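EF1p2_mFAP2b (Synthetic construct, PDB 6OHH) binds the fluorogenic compound DFHBI inside a de novo designed beta barrel and carries a grafted calcium-binding EF-hand-type loop, probably to make its fluorescence calcium-responsive. Local coordinates at residues Leu10-Trp15 with Met89-Phe95. Numbering follows the deposited sequence.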
# COMPACT_ATOMS: atom_id res chain seq x y z
N LEU A 10 -14.93 6.02 3.94
CA LEU A 10 -14.67 6.42 2.56
C LEU A 10 -14.00 5.33 1.73
O LEU A 10 -14.09 5.36 0.50
CB LEU A 10 -13.80 7.68 2.52
CG LEU A 10 -14.19 8.89 3.38
CD1 LEU A 10 -13.01 9.85 3.49
CD2 LEU A 10 -15.41 9.59 2.81
N LEU A 11 -13.33 4.37 2.38
CA LEU A 11 -12.44 3.45 1.66
C LEU A 11 -13.15 2.47 0.72
O LEU A 11 -12.66 2.28 -0.40
CB LEU A 11 -11.54 2.72 2.65
CG LEU A 11 -10.52 3.62 3.35
CD1 LEU A 11 -9.63 2.81 4.26
CD2 LEU A 11 -9.69 4.39 2.32
N PRO A 12 -14.26 1.78 1.13
CA PRO A 12 -14.81 0.71 0.27
C PRO A 12 -14.90 1.05 -1.21
O PRO A 12 -15.47 2.07 -1.59
CB PRO A 12 -16.21 0.48 0.87
CG PRO A 12 -16.03 0.78 2.31
CD PRO A 12 -15.04 1.93 2.37
N GLY A 13 -14.29 0.21 -2.04
CA GLY A 13 -14.24 0.47 -3.46
C GLY A 13 -12.82 0.54 -4.01
O GLY A 13 -11.87 0.09 -3.36
N THR A 14 -12.68 1.14 -5.18
CA THR A 14 -11.42 1.17 -5.91
C THR A 14 -10.79 2.56 -5.85
O THR A 14 -11.49 3.57 -5.96
CB THR A 14 -11.64 0.75 -7.37
OG1 THR A 14 -12.11 -0.60 -7.40
CG2 THR A 14 -10.35 0.88 -8.18
N TRP A 15 -9.48 2.59 -5.64
CA TRP A 15 -8.69 3.82 -5.60
C TRP A 15 -7.54 3.73 -6.59
O TRP A 15 -6.91 2.68 -6.71
CB TRP A 15 -8.14 4.07 -4.19
CG TRP A 15 -9.21 4.33 -3.16
CD1 TRP A 15 -10.07 3.41 -2.63
CD2 TRP A 15 -9.50 5.58 -2.53
NE1 TRP A 15 -10.90 4.02 -1.72
CE2 TRP A 15 -10.57 5.35 -1.64
CE3 TRP A 15 -8.98 6.87 -2.64
CZ2 TRP A 15 -11.12 6.36 -0.85
CZ3 TRP A 15 -9.52 7.87 -1.86
CH2 TRP A 15 -10.58 7.61 -0.98
N MET A 89 -6.01 10.56 5.60
CA MET A 89 -7.04 11.23 4.82
C MET A 89 -6.66 12.68 4.54
O MET A 89 -6.39 13.45 5.46
CB MET A 89 -8.37 11.17 5.57
CG MET A 89 -9.50 11.87 4.86
SD MET A 89 -11.02 11.65 5.80
CE MET A 89 -10.43 12.15 7.41
N ASP A 90 -6.66 13.04 3.26
CA ASP A 90 -6.41 14.41 2.83
C ASP A 90 -7.69 15.12 2.42
O ASP A 90 -7.80 16.34 2.59
CB ASP A 90 -5.41 14.42 1.66
CG ASP A 90 -4.78 15.77 1.44
OD1 ASP A 90 -4.05 16.24 2.34
OD2 ASP A 90 -5.01 16.35 0.36
N SER A 91 -8.64 14.36 1.90
CA SER A 91 -9.95 14.85 1.50
C SER A 91 -10.85 13.63 1.36
O SER A 91 -10.38 12.49 1.48
CB SER A 91 -9.87 15.62 0.17
OG SER A 91 -9.85 14.73 -0.94
N PRO A 92 -12.16 13.83 1.13
CA PRO A 92 -13.02 12.65 0.92
C PRO A 92 -12.59 11.78 -0.24
O PRO A 92 -12.94 10.59 -0.27
CB PRO A 92 -14.41 13.26 0.70
CG PRO A 92 -14.36 14.55 1.43
CD PRO A 92 -12.95 15.06 1.26
N THR A 93 -11.82 12.31 -1.19
CA THR A 93 -11.41 11.55 -2.36
C THR A 93 -9.90 11.38 -2.49
O THR A 93 -9.42 10.98 -3.56
CB THR A 93 -11.98 12.19 -3.63
OG1 THR A 93 -11.47 13.53 -3.75
CG2 THR A 93 -13.50 12.22 -3.58
N GLN A 94 -9.13 11.66 -1.44
CA GLN A 94 -7.68 11.53 -1.53
C GLN A 94 -7.06 11.15 -0.19
O GLN A 94 -7.38 11.75 0.84
CB GLN A 94 -7.04 12.83 -2.04
CG GLN A 94 -5.53 12.73 -2.19
CD GLN A 94 -4.93 13.90 -2.96
OE1 GLN A 94 -5.33 14.18 -4.09
NE2 GLN A 94 -3.98 14.59 -2.34
N PHE A 95 -6.15 10.18 -0.24
CA PHE A 95 -5.38 9.74 0.92
C PHE A 95 -3.90 9.80 0.57
O PHE A 95 -3.51 9.59 -0.57
CB PHE A 95 -5.74 8.30 1.33
CG PHE A 95 -6.98 8.19 2.19
CD1 PHE A 95 -8.25 8.27 1.63
CD2 PHE A 95 -6.88 7.99 3.56
CE1 PHE A 95 -9.39 8.16 2.41
CE2 PHE A 95 -8.02 7.88 4.36
CZ PHE A 95 -9.27 7.97 3.78
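This contact helps close one end of the eight-stranded antiparallel barrel. Residues 10-15 lead from the N-terminal helix 6-10 into strand 13-21. Residues 89-95 form the hairpin turn between strands 81-89 and 94-102. Strand 119-127 runs between strands 13-21 and 94-102, so the two segments meet through side chains across the barrel end.

Phe95 is the central bump. Its ring edge points at the face of the Trp15 six-membered ring, an offset edge-to-face pair with centroids 5.3 Å apart and planes at 84°. Leu11 CD2 sits over one face of Phe95, 4.1 Å from the ring centroid, as a CH-pi contact. Leu10 fills the hollow beside it. Leu10 CD1 reaches Met89 SD at 3.5 Å, Pro92 CA at 3.8 Å and Phe95 CE1 at 4.1 Å.

The benzo end of the indole meets the turn backbone: Trp15 CZ3 is 3.5 Å from Thr93 O, and Gln94 N lies at the ring edge, 3.8 Å from Trp15 CZ3. The type I turn from Ser91 to Gln94 gives this wall its shape. An ST turn, Thr93 N to Ser91 OG at 3.1 Å, braces it, and a classic beta bulge places Asp90 and Ser91 opposite Gln94. Within segment 10-15, Trp15 NE1 donates to Leu11 O at 2.8 Å, which ties the indole to its own loop.

No hydrogen bond joins the two segments. Their contact rests on apolar and aromatic fit, and the hydrogen bonds found here lie within each segment, consistent with each surface being shaped by its own loop.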